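Local coordinates for protein metallo-carboxypeptidase (Pseudomonas aeruginosa, PDB 4A39) that is a zinc-dependent carboxypeptidase of the M14 family, a cytosolic-type enzyme that probably removes residues from the C-terminal ends of polypeptides, at residues M14-D19 with F54-M59; R34-A39 with H65-V70; H48-H53 with Q74-H79. All coordinates share one frame; numbering follows the deposited sequence.

In the fold
All three contacts belong to the N-terminal domain of a cytosolic-type carboxypeptidase; their segments follow the chain order 14-19, 34-39, 48-53, 54-59, 65-70, 74-79, so each contact crosses the other two. Contacts 1 and 2 pair strands of one mixed sheet: 15-17 with 53-57 at one end of the strand order, 36-39 with 65-69 near the other. Their centres lie about 12 Å apart, and Phe-54 and Met-14 pack on Leu-38, Ile-36 and His-65, so the sheet folds over on itself around a shared apolar interior. Contact 3, centred about 16 Å from contact 2 and 21 Å from contact 1, joins the loop before strand 53-57 to the loop after strand 65-69, where Tyr-77 brings this domain close to the zinc site.

Contact 1: residues M14-D19 with F54-M59; sequences MQIRAD and FKVEGM
Arg-17 and Glu-57 cross obliquely over one face of an antiparallel strand pair, their guanidinium and carboxylate planes 73° apart. Strand 15-17 is the outermost, within this chain, of the N-terminal domain's mixed sheet. Arg-17 starts from the crowded position between backbone N and carbonyl carbon (chi1 63°), then runs extended to NE, which carries its head over to the neighbouring strand. There Arg-17 NH2 donates to Glu-57 OE2 at 2.9 Å, meeting the oxygen from above the carboxylate plane; NE adds a weak second bond to the same atom. Arg-17 NH1 turns to Asp-19 OD1, also 2.9 Å away and in the guanidinium plane. Lys-55 CD sits over one face of the guanidinium.

On the reverse face Ile-16 lies alongside Val-56 and Phe-54, all pointing the same way, with CG2 of Ile-16 3.7 Å from CD2 of Phe-54. The Met-14 side chain crosses Val-56 obliquely, its SD 3.9 Å from Val-56 CG1. The backbones join at the hydrogen-bonded pairs Gln-15/Glu-57 and Arg-17/Lys-55.

This edge strand is therefore two-faced: apolar toward Ile-36 and Leu-38, ionic on the other face, where two carboxylates probably offset the positive charge of Arg-17 beside Lys-55.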
loop_
_atom_site.group_PDB
_atom_site.type_symbol
_atom_site.label_atom_id
_atom_site.label_comp_id
_atom_site.label_asym_id
_atom_site.label_seq_id
_atom_site.Cartn_x
_atom_site.Cartn_y
_atom_site.Cartn_z
ATOM N N MET A 14 -31.635 -5.078 9.750
ATOM C CA MET A 14 -30.548 -4.238 9.173
ATOM C C MET A 14 -30.218 -4.732 7.770
ATOM O O MET A 14 -30.615 -5.830 7.381
ATOM C CB MET A 14 -29.290 -4.337 10.040
ATOM C CG MET A 14 -28.577 -5.675 9.909
ATOM S SD MET A 14 -27.187 -5.875 11.032
ATOM C CE MET A 14 -28.024 -6.571 12.453
ATOM N N GLN A 15 -29.486 -3.921 7.012
ATOM C CA GLN A 15 -29.091 -4.303 5.661
ATOM C C GLN A 15 -27.595 -4.082 5.485
ATOM O O GLN A 15 -27.059 -3.060 5.906
ATOM C CB GLN A 15 -29.865 -3.493 4.619
ATOM C CG GLN A 15 -31.362 -3.739 4.647
ATOM C CD GLN A 15 -31.979 -3.741 3.261
ATOM O OE1 GLN A 15 -31.939 -2.738 2.546
ATOM N NE2 GLN A 15 -32.549 -4.877 2.872
ATOM N N ILE A 16 -26.930 -5.055 4.870
ATOM C CA ILE A 16 -25.492 -4.992 4.641
ATOM C C ILE A 16 -25.230 -5.083 3.145
ATOM O O ILE A 16 -25.894 -5.841 2.437
ATOM C CB ILE A 16 -24.775 -6.148 5.377
ATOM C CG1 ILE A 16 -25.024 -6.014 6.882
ATOM C CG2 ILE A 16 -23.280 -6.135 5.065
ATOM C CD1 ILE A 16 -24.425 -7.119 7.730
ATOM N N ARG A 17 -24.269 -4.302 2.665
ATOM C CA ARG A 17 -23.947 -4.296 1.247
ATOM C C ARG A 17 -22.501 -3.885 0.983
ATOM O O ARG A 17 -21.844 -3.284 1.836
ATOM C CB ARG A 17 -24.900 -3.350 0.506
ATOM C CG ARG A 17 -24.805 -1.893 0.927
ATOM C CD ARG A 17 -25.955 -1.081 0.336
ATOM N NE ARG A 17 -25.936 0.317 0.756
ATOM C CZ ARG A 17 -25.131 1.247 0.247
ATOM N NH1 ARG A 17 -24.274 0.937 -0.718
ATOM N NH2 ARG A 17 -25.187 2.493 0.700
ATOM N N ALA A 18 -22.014 -4.220 -0.207
ATOM C CA ALA A 18 -20.647 -3.895 -0.600
ATOM C C ALA A 18 -20.612 -3.471 -2.063
ATOM O O ALA A 18 -19.595 -3.631 -2.737
ATOM C CB ALA A 18 -19.746 -5.103 -0.389
ATOM N N ASP A 19 -21.726 -2.919 -2.538
ATOM C CA ASP A 19 -21.853 -2.480 -3.923
ATOM C C ASP A 19 -21.283 -1.081 -4.139
ATOM O O ASP A 19 -22.005 -0.137 -4.465
ATOM C CB ASP A 19 -23.328 -2.531 -4.352
ATOM C CG ASP A 19 -24.222 -1.628 -3.514
ATOM O OD1 ASP A 19 -24.009 -1.535 -2.285
ATOM O OD2 ASP A 19 -25.153 -1.017 -4.087
ATOM N N PHE A 54 -17.429 -3.333 3.889
ATOM C CA PHE A 54 -18.876 -3.329 3.737
ATOM C C PHE A 54 -19.554 -2.266 4.582
ATOM O O PHE A 54 -18.964 -1.722 5.517
ATOM C CB PHE A 54 -19.475 -4.704 4.080
ATOM C CG PHE A 54 -19.189 -5.169 5.484
ATOM C CD1 PHE A 54 -18.022 -5.869 5.776
ATOM C CD2 PHE A 54 -20.096 -4.915 6.516
ATOM C CE1 PHE A 54 -17.760 -6.313 7.075
ATOM C CE2 PHE A 54 -19.842 -5.355 7.817
ATOM C CZ PHE A 54 -18.672 -6.056 8.095
ATOM N N LYS A 55 -20.803 -1.972 4.238
ATOM C CA LYS A 55 -21.586 -0.979 4.961
ATOM C C LYS A 55 -22.802 -1.635 5.604
ATOM O O LYS A 55 -23.416 -2.535 5.027
ATOM C CB LYS A 55 -22.060 0.131 4.014
ATOM C CG LYS A 55 -20.951 0.984 3.423
ATOM C CD LYS A 55 -21.532 2.158 2.644
ATOM C CE LYS A 55 -20.449 2.952 1.938
ATOM N NZ LYS A 55 -21.014 4.102 1.174
ATOM N N VAL A 56 -23.134 -1.190 6.812
ATOM C CA VAL A 56 -24.298 -1.706 7.527
ATOM C C VAL A 56 -25.256 -0.531 7.704
ATOM O O VAL A 56 -24.842 0.559 8.089
ATOM C CB VAL A 56 -23.922 -2.258 8.922
ATOM C CG1 VAL A 56 -25.127 -2.947 9.554
ATOM C CG2 VAL A 56 -22.762 -3.237 8.805
ATOM N N GLU A 57 -26.534 -0.741 7.414
ATOM C CA GLU A 57 -27.514 0.326 7.565
ATOM C C GLU A 57 -28.732 -0.205 8.312
ATOM O O GLU A 57 -28.968 -1.412 8.343
ATOM C CB GLU A 57 -27.926 0.868 6.187
ATOM C CG GLU A 57 -26.751 1.338 5.345
ATOM C CD GLU A 57 -27.134 1.732 3.925
ATOM O OE1 GLU A 57 -28.173 1.258 3.417
ATOM O OE2 GLU A 57 -26.371 2.508 3.309
ATOM N N GLY A 58 -29.484 0.700 8.928
ATOM C CA GLY A 58 -30.676 0.313 9.665
ATOM C C GLY A 58 -30.436 -0.385 10.996
ATOM O O GLY A 58 -31.279 -1.156 11.454
ATOM N N MET A 59 -29.296 -0.122 11.629
ATOM C CA MET A 59 -28.998 -0.756 12.910
ATOM C C MET A 59 -29.801 -0.122 14.039
ATOM O O MET A 59 -30.010 1.094 14.063
ATOM C CB MET A 59 -27.505 -0.649 13.230
ATOM C CG MET A 59 -26.591 -1.281 12.198
ATOM S SD MET A 59 -24.867 -1.228 12.720
ATOM C CE MET A 59 -24.513 0.497 12.507
#

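Contact 2: residues R34-A39 with H65-V70; sequences RRIRLA and HCFTLV
Ile-36 leaves strand 36-39 toward the apolar face of the sheet and settles against Phe-67, its partner on the parallel strand 65-69. This is the one parallel pairing in the otherwise antiparallel order of the N-terminal domain's mixed sheet. The CB of Ile-36 lies 3.4 Å from Cys-66 O, the oxygen that also accepts the bond from Ile-36 N. Ile-36 CG2, anti to the backbone N, drops beside the ring rim, 3.6 Å from Phe-67 CD2. CG1 takes the other branch, beside the backbone N (chi1 -58°), and the extended chi2 carries CD1 out over the ring. Ile-36 CD1 makes a CH-pi contact, 3.7 Å from the centroid of the Phe-67 ring and 21° off its normal, while the edge of the His-65 imidazole meets it through ND1. Leu-38 CD1 comes to the edge of the same phenyl ring, and Phe-109, Phe-120 and Phe-54 also pack against Phe-67.

The backbone ladder alternates across the strands: Ile-36 N and Leu-38 N give to Cys-66 O and Thr-68 O, and Val-70 N gives to Leu-38 O, all nearly along the C=O axes. A water donates to Ile-36 O and lies 2.6 Å from Thr-68 OG1, bridging the strands beside the weak bond from Thr-68 N to Ile-36 O.

Across the sheet from the phenyl, Arg-37 bends at chi2 and chi3 so that its guanidinium folds back over strand 65-69. Val-70 CG1 lies over one face, 3.3 Å from Arg-37 NE, and Thr-68 CG2 is over the same face, 3.5 Å from Arg-37 NH1.

One sheet face is thus aromatic and aliphatic, whereas the other sets methyls against a charged plane anchored at NH1 by a salt bridge to Asp-105, which together probably limit the guanidinium's rotation.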
loop_
_atom_site.group_PDB
_atom_site.type_symbol
_atom_site.label_atom_id
_atom_site.label_comp_id
_atom_site.label_asym_id
_atom_site.label_seq_id
_atom_site.Cartn_x
_atom_site.Cartn_y
_atom_site.Cartn_z
ATOM N N ARG A 34 -26.618 -10.232 17.216
ATOM C CA ARG A 34 -25.518 -10.884 17.918
ATOM C C ARG A 34 -25.020 -12.126 17.178
ATOM O O ARG A 34 -24.165 -12.863 17.682
ATOM C CB ARG A 34 -25.959 -11.266 19.343
ATOM C CG ARG A 34 -26.439 -10.073 20.184
ATOM C CD ARG A 34 -26.732 -10.450 21.643
ATOM N NE ARG A 34 -25.524 -10.814 22.380
ATOM C CZ ARG A 34 -25.260 -12.036 22.830
ATOM N NH1 ARG A 34 -26.121 -13.023 22.621
ATOM N NH2 ARG A 34 -24.135 -12.272 23.492
ATOM N N ARG A 35 -25.553 -12.357 15.982
ATOM C CA ARG A 35 -25.170 -13.508 15.166
ATOM C C ARG A 35 -25.021 -13.146 13.692
ATOM O O ARG A 35 -25.452 -13.900 12.816
ATOM C CB ARG A 35 -26.217 -14.628 15.315
ATOM C CG ARG A 35 -26.432 -15.115 16.755
ATOM C CD ARG A 35 -25.330 -16.079 17.192
ATOM N NE ARG A 35 -25.558 -16.646 18.521
ATOM C CZ ARG A 35 -25.244 -16.044 19.664
ATOM N NH1 ARG A 35 -24.675 -14.846 19.662
ATOM N NH2 ARG A 35 -25.493 -16.651 20.816
ATOM N N ILE A 36 -24.429 -11.997 13.398
ATOM C CA ILE A 36 -24.241 -11.561 12.017
ATOM C C ILE A 36 -23.146 -12.422 11.378
ATOM O O ILE A 36 -22.021 -12.460 11.866
ATOM C CB ILE A 36 -23.852 -10.073 11.970
ATOM C CG1 ILE A 36 -24.942 -9.245 12.660
ATOM C CG2 ILE A 36 -23.680 -9.610 10.521
ATOM C CD1 ILE A 36 -24.544 -7.809 12.946
ATOM N N ARG A 37 -23.487 -13.114 10.292
ATOM C CA ARG A 37 -22.547 -14.000 9.607
ATOM C C ARG A 37 -22.251 -13.468 8.214
ATOM O O ARG A 37 -23.168 -13.187 7.449
ATOM C CB ARG A 37 -23.144 -15.411 9.495
ATOM C CG ARG A 37 -23.656 -15.991 10.807
ATOM C CD ARG A 37 -22.534 -16.329 11.770
ATOM N NE ARG A 37 -21.819 -17.545 11.387
ATOM C CZ ARG A 37 -20.849 -18.096 12.109
ATOM N NH1 ARG A 37 -20.478 -17.541 13.256
ATOM N NH2 ARG A 37 -20.251 -19.202 11.688
ATOM N N LEU A 38 -20.965 -13.346 7.892
ATOM C CA LEU A 38 -20.530 -12.831 6.599
ATOM C C LEU A 38 -19.340 -13.633 6.089
ATOM O O LEU A 38 -18.672 -14.320 6.857
ATOM C CB LEU A 38 -20.091 -11.369 6.736
ATOM C CG LEU A 38 -21.064 -10.393 7.394
ATOM C CD1 LEU A 38 -20.317 -9.124 7.774
ATOM C CD2 LEU A 38 -22.220 -10.091 6.450
ATOM N N ALA A 39 -19.079 -13.534 4.789
ATOM C CA ALA A 39 -17.941 -14.219 4.181
ATOM C C ALA A 39 -17.176 -13.248 3.282
ATOM O O ALA A 39 -17.763 -12.353 2.672
ATOM C CB ALA A 39 -18.409 -15.419 3.366
ATOM N N HIS A 65 -23.807 -5.341 18.413
ATOM C CA HIS A 65 -23.775 -6.092 17.162
ATOM C C HIS A 65 -22.502 -6.920 17.143
ATOM O O HIS A 65 -21.411 -6.408 17.398
ATOM C CB HIS A 65 -23.811 -5.150 15.959
ATOM C CG HIS A 65 -25.106 -4.418 15.816
ATOM N ND1 HIS A 65 -25.949 -4.587 14.738
ATOM C CD2 HIS A 65 -25.727 -3.547 16.646
ATOM C CE1 HIS A 65 -27.036 -3.856 14.913
ATOM N NE2 HIS A 65 -26.926 -3.215 16.063
ATOM N N CYS A 66 -22.654 -8.208 16.854
ATOM C CA CYS A 66 -21.528 -9.128 16.823
ATOM C C CYS A 66 -21.377 -9.713 15.430
ATOM O O CYS A 66 -22.264 -10.413 14.939
ATOM C CB CYS A 66 -21.756 -10.234 17.845
ATOM S SG CYS A 66 -22.071 -9.543 19.472
ATOM N N PHE A 67 -20.240 -9.421 14.808
ATOM C CA PHE A 67 -19.947 -9.875 13.453
ATOM C C PHE A 67 -18.950 -11.024 13.405
ATOM O O PHE A 67 -18.070 -11.132 14.260
ATOM C CB PHE A 67 -19.367 -8.715 12.637
ATOM C CG PHE A 67 -20.280 -7.528 12.519
ATOM C CD1 PHE A 67 -20.342 -6.576 13.537
ATOM C CD2 PHE A 67 -21.071 -7.355 11.387
ATOM C CE1 PHE A 67 -21.175 -5.466 13.427
ATOM C CE2 PHE A 67 -21.911 -6.245 11.264
ATOM C CZ PHE A 67 -21.963 -5.297 12.288
ATOM N N THR A 68 -19.095 -11.871 12.390
ATOM C CA THR A 68 -18.188 -12.990 12.181
ATOM C C THR A 68 -17.902 -13.178 10.696
ATOM O O THR A 68 -18.826 -13.265 9.890
ATOM C CB THR A 68 -18.764 -14.329 12.700
ATOM O OG1 THR A 68 -18.922 -14.274 14.124
ATOM C CG2 THR A 68 -17.820 -15.482 12.338
ATOM N N LEU A 69 -16.621 -13.206 10.338
ATOM C CA LEU A 69 -16.224 -13.462 8.957
ATOM C C LEU A 69 -15.928 -14.958 9.030
ATOM O O LEU A 69 -14.831 -15.373 9.403
ATOM C CB LEU A 69 -14.975 -12.654 8.589
ATOM C CG LEU A 69 -15.132 -11.138 8.761
ATOM C CD1 LEU A 69 -13.931 -10.427 8.145
ATOM C CD2 LEU A 69 -16.424 -10.674 8.088
ATOM N N VAL A 70 -16.939 -15.751 8.691
ATOM C CA VAL A 70 -16.874 -17.207 8.776
ATOM C C VAL A 70 -15.796 -17.942 7.993
ATOM O O VAL A 70 -15.404 -19.046 8.381
ATOM C CB VAL A 70 -18.236 -17.840 8.403
ATOM C CG1 VAL A 70 -19.348 -17.206 9.223
ATOM C CG2 VAL A 70 -18.497 -17.687 6.913
HETATM O O HOH W 1 -21.425 -13.547 14.434
#

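Contact 3: residues H48-H53 with Q74-H79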
loop_
_atom_site.group_PDB
_atom_site.type_symbol
_atom_site.label_atom_id
_atom_site.label_comp_id
_atom_site.label_asym_id
_atom_site.label_seq_id
_atom_site.Cartn_x
_atom_site.Cartn_y
_atom_site.Cartn_z
ATOM N N HIS A 48 -7.270 -15.862 -4.014
ATOM C CA HIS A 48 -6.921 -15.006 -2.882
ATOM C C HIS A 48 -8.036 -14.169 -2.284
ATOM O O HIS A 48 -8.948 -13.730 -2.972
ATOM C CB HIS A 48 -5.819 -14.011 -3.263
ATOM C CG HIS A 48 -4.658 -14.618 -3.978
ATOM N ND1 HIS A 48 -4.660 -14.851 -5.337
ATOM C CD2 HIS A 48 -3.444 -15.015 -3.528
ATOM C CE1 HIS A 48 -3.496 -15.365 -5.693
ATOM N NE2 HIS A 48 -2.741 -15.475 -4.615
ATOM N N PHE A 49 -7.928 -13.942 -0.980
ATOM C CA PHE A 49 -8.838 -13.066 -0.267
ATOM C C PHE A 49 -8.359 -12.823 1.149
ATOM O O PHE A 49 -7.666 -13.656 1.738
ATOM C CB PHE A 49 -10.294 -13.576 -0.265
ATOM C CG PHE A 49 -10.546 -14.788 0.597
ATOM C CD1 PHE A 49 -10.903 -14.648 1.937
ATOM C CD2 PHE A 49 -10.518 -16.064 0.048
ATOM C CE1 PHE A 49 -11.236 -15.761 2.711
ATOM C CE2 PHE A 49 -10.848 -17.181 0.811
ATOM C CZ PHE A 49 -11.211 -17.032 2.144
ATOM N N GLN A 50 -8.699 -11.643 1.655
ATOM C CA GLN A 50 -8.371 -11.223 3.014
ATOM C C GLN A 50 -9.024 -9.861 3.224
ATOM O O GLN A 50 -9.643 -9.618 4.256
ATOM C CB GLN A 50 -6.858 -11.110 3.222
ATOM C CG GLN A 50 -6.473 -10.868 4.683
ATOM C CD GLN A 50 -5.839 -12.081 5.350
ATOM O OE1 GLN A 50 -5.879 -13.194 4.825
ATOM N NE2 GLN A 50 -5.252 -11.864 6.525
ATOM N N TRP A 51 -8.881 -8.982 2.235
ATOM C CA TRP A 51 -9.473 -7.649 2.291
ATOM C C TRP A 51 -10.998 -7.726 2.289
ATOM O O TRP A 51 -11.587 -8.515 1.556
ATOM C CB TRP A 51 -8.996 -6.801 1.095
ATOM C CG TRP A 51 -9.805 -5.546 0.872
ATOM C CD1 TRP A 51 -10.925 -5.416 0.096
ATOM C CD2 TRP A 51 -9.592 -4.266 1.486
ATOM N NE1 TRP A 51 -11.423 -4.138 0.193
ATOM C CE2 TRP A 51 -10.626 -3.412 1.041
ATOM C CE3 TRP A 51 -8.631 -3.760 2.374
ATOM C CZ2 TRP A 51 -10.727 -2.076 1.454
ATOM C CZ3 TRP A 51 -8.732 -2.430 2.786
ATOM C CH2 TRP A 51 -9.774 -1.606 2.324
ATOM N N PHE A 52 -11.625 -6.922 3.142
ATOM C CA PHE A 52 -13.081 -6.857 3.219
ATOM C C PHE A 52 -13.448 -5.396 3.426
ATOM O O PHE A 52 -12.642 -4.613 3.927
ATOM C CB PHE A 52 -13.617 -7.727 4.373
ATOM C CG PHE A 52 -13.144 -7.306 5.740
ATOM C CD1 PHE A 52 -13.823 -6.330 6.463
ATOM C CD2 PHE A 52 -12.028 -7.908 6.313
ATOM C CE1 PHE A 52 -13.398 -5.960 7.741
ATOM C CE2 PHE A 52 -11.591 -7.550 7.586
ATOM C CZ PHE A 52 -12.279 -6.570 8.304
ATOM N N HIS A 53 -14.657 -5.031 3.017
ATOM C CA HIS A 53 -15.139 -3.661 3.142
ATOM C C HIS A 53 -16.640 -3.685 2.880
ATOM O O HIS A 53 -17.080 -4.027 1.786
ATOM C CB HIS A 53 -14.427 -2.770 2.110
ATOM C CG HIS A 53 -14.803 -1.321 2.182
ATOM N ND1 HIS A 53 -14.389 -0.404 1.240
ATOM C CD2 HIS A 53 -15.550 -0.630 3.077
ATOM C CE1 HIS A 53 -14.865 0.789 1.549
ATOM N NE2 HIS A 53 -15.573 0.680 2.660
ATOM N N GLN A 74 -9.835 -19.606 5.724
ATOM C CA GLN A 74 -9.411 -19.995 4.378
ATOM C C GLN A 74 -8.765 -18.849 3.613
ATOM O O GLN A 74 -8.458 -18.991 2.430
ATOM C CB GLN A 74 -10.602 -20.492 3.552
ATOM C CG GLN A 74 -11.306 -21.726 4.082
ATOM C CD GLN A 74 -12.464 -22.139 3.190
ATOM O OE1 GLN A 74 -13.433 -21.397 3.022
ATOM N NE2 GLN A 74 -12.362 -23.325 2.605
ATOM N N SER A 75 -8.566 -17.712 4.273
ATOM C CA SER A 75 -7.971 -16.559 3.609
ATOM C C SER A 75 -6.509 -16.784 3.230
ATOM O O SER A 75 -5.873 -17.736 3.682
ATOM C CB SER A 75 -8.090 -15.313 4.493
ATOM O OG SER A 75 -7.256 -15.410 5.634
ATOM N N ALA A 76 -5.979 -15.886 2.405
ATOM C CA ALA A 76 -4.600 -15.994 1.935
ATOM C C ALA A 76 -3.564 -16.001 3.050
ATOM O O ALA A 76 -2.552 -16.698 2.958
ATOM C CB ALA A 76 -4.297 -14.861 0.957
ATOM N N TYR A 77 -3.815 -15.222 4.098
ATOM C CA TYR A 77 -2.892 -15.125 5.222
ATOM C C TYR A 77 -3.682 -15.255 6.520
ATOM O O TYR A 77 -3.721 -14.337 7.343
ATOM C CB TYR A 77 -2.159 -13.783 5.150
ATOM C CG TYR A 77 -1.546 -13.543 3.787
ATOM C CD1 TYR A 77 -0.491 -14.332 3.330
ATOM C CD2 TYR A 77 -2.058 -12.570 2.930
ATOM C CE1 TYR A 77 0.038 -14.162 2.045
ATOM C CE2 TYR A 77 -1.538 -12.392 1.646
ATOM C CZ TYR A 77 -0.491 -13.194 1.212
ATOM O OH TYR A 77 0.022 -13.038 -0.060
ATOM N N SER A 78 -4.302 -16.419 6.690
ATOM C CA SER A 78 -5.128 -16.697 7.855
ATOM C C SER A 78 -4.413 -16.634 9.197
ATOM O O SER A 78 -5.050 -16.392 10.223
ATOM C CB SER A 78 -5.814 -18.060 7.701
ATOM O OG SER A 78 -4.875 -19.115 7.589
ATOM N N HIS A 79 -3.102 -16.846 9.210
ATOM C CA HIS A 79 -2.381 -16.783 10.476
ATOM C C HIS A 79 -2.234 -15.334 10.932
ATOM O O HIS A 79 -1.933 -15.070 12.094
ATOM C CB HIS A 79 -1.000 -17.439 10.356
ATOM C CG HIS A 79 -0.225 -17.449 11.640
ATOM N ND1 HIS A 79 0.370 -16.320 12.160
ATOM C CD2 HIS A 79 0.017 -18.443 12.527
ATOM C CE1 HIS A 79 0.944 -16.616 13.312
ATOM N NE2 HIS A 79 0.745 -17.898 13.558
#
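The Phe-49 ring carries Ser-75 on one face: Ser-75 CA stands 3.4 Å above the Phe-49 ring plane, offset toward the rim, in a CH-pi contact. At the far end of the ring, Phe-49 CZ approaches Gln-74 C obliquely at 3.4 Å. Phe-49 CG takes the crowded position between backbone N and carbonyl carbon (chi1 71°), which lays the ring along the Gln-74/Ser-75 backbone. The Tyr-77 ring has CB of its neighbour Ala-76 over one face, while the amide oxygen of Gln-50 approaches it obliquely.

Two loops of the N-terminal beta-sheet domain of an M14 cytosolic carboxypeptidase meet here, one running into strand 53-57 and one following strand 65-69. Their backbone tie is the bond from Ala-76 N to Phe-49 O, nearly straight at 173° and close to the C=O axis.

Gln-50 does the rest. Its CG is anti to the backbone N, and a bend at chi2 (108°) swings the amide against residues 75-77. OE1 and NE2 hold the main-chain N and O of Tyr-77: Tyr-77 N donates to OE1 from above the amide plane, and NE2 donates to Tyr-77 O, which lies near the Gln-50 amide plane but is met from above its own carbonyl plane. Tyr-122 OH is a second partner of NE2. With both main-chain polar groups of Tyr-77 engaged, the backbone that carries its ring is held in place. The side chain of Tyr-77 touches Arg-231, which lines the ligand pocket, and comes within about 5 Å of the bound (2-guanidinoethylmercapto)succinic acid and about 7 Å of the zinc. Tyr-77 thus places the contact beside the active site. Ser-75 OG, hydrogen-bonded to Ala-72 O and Trp-81 NE1 as well, lies 2.7 Å from Gln-50 OE1.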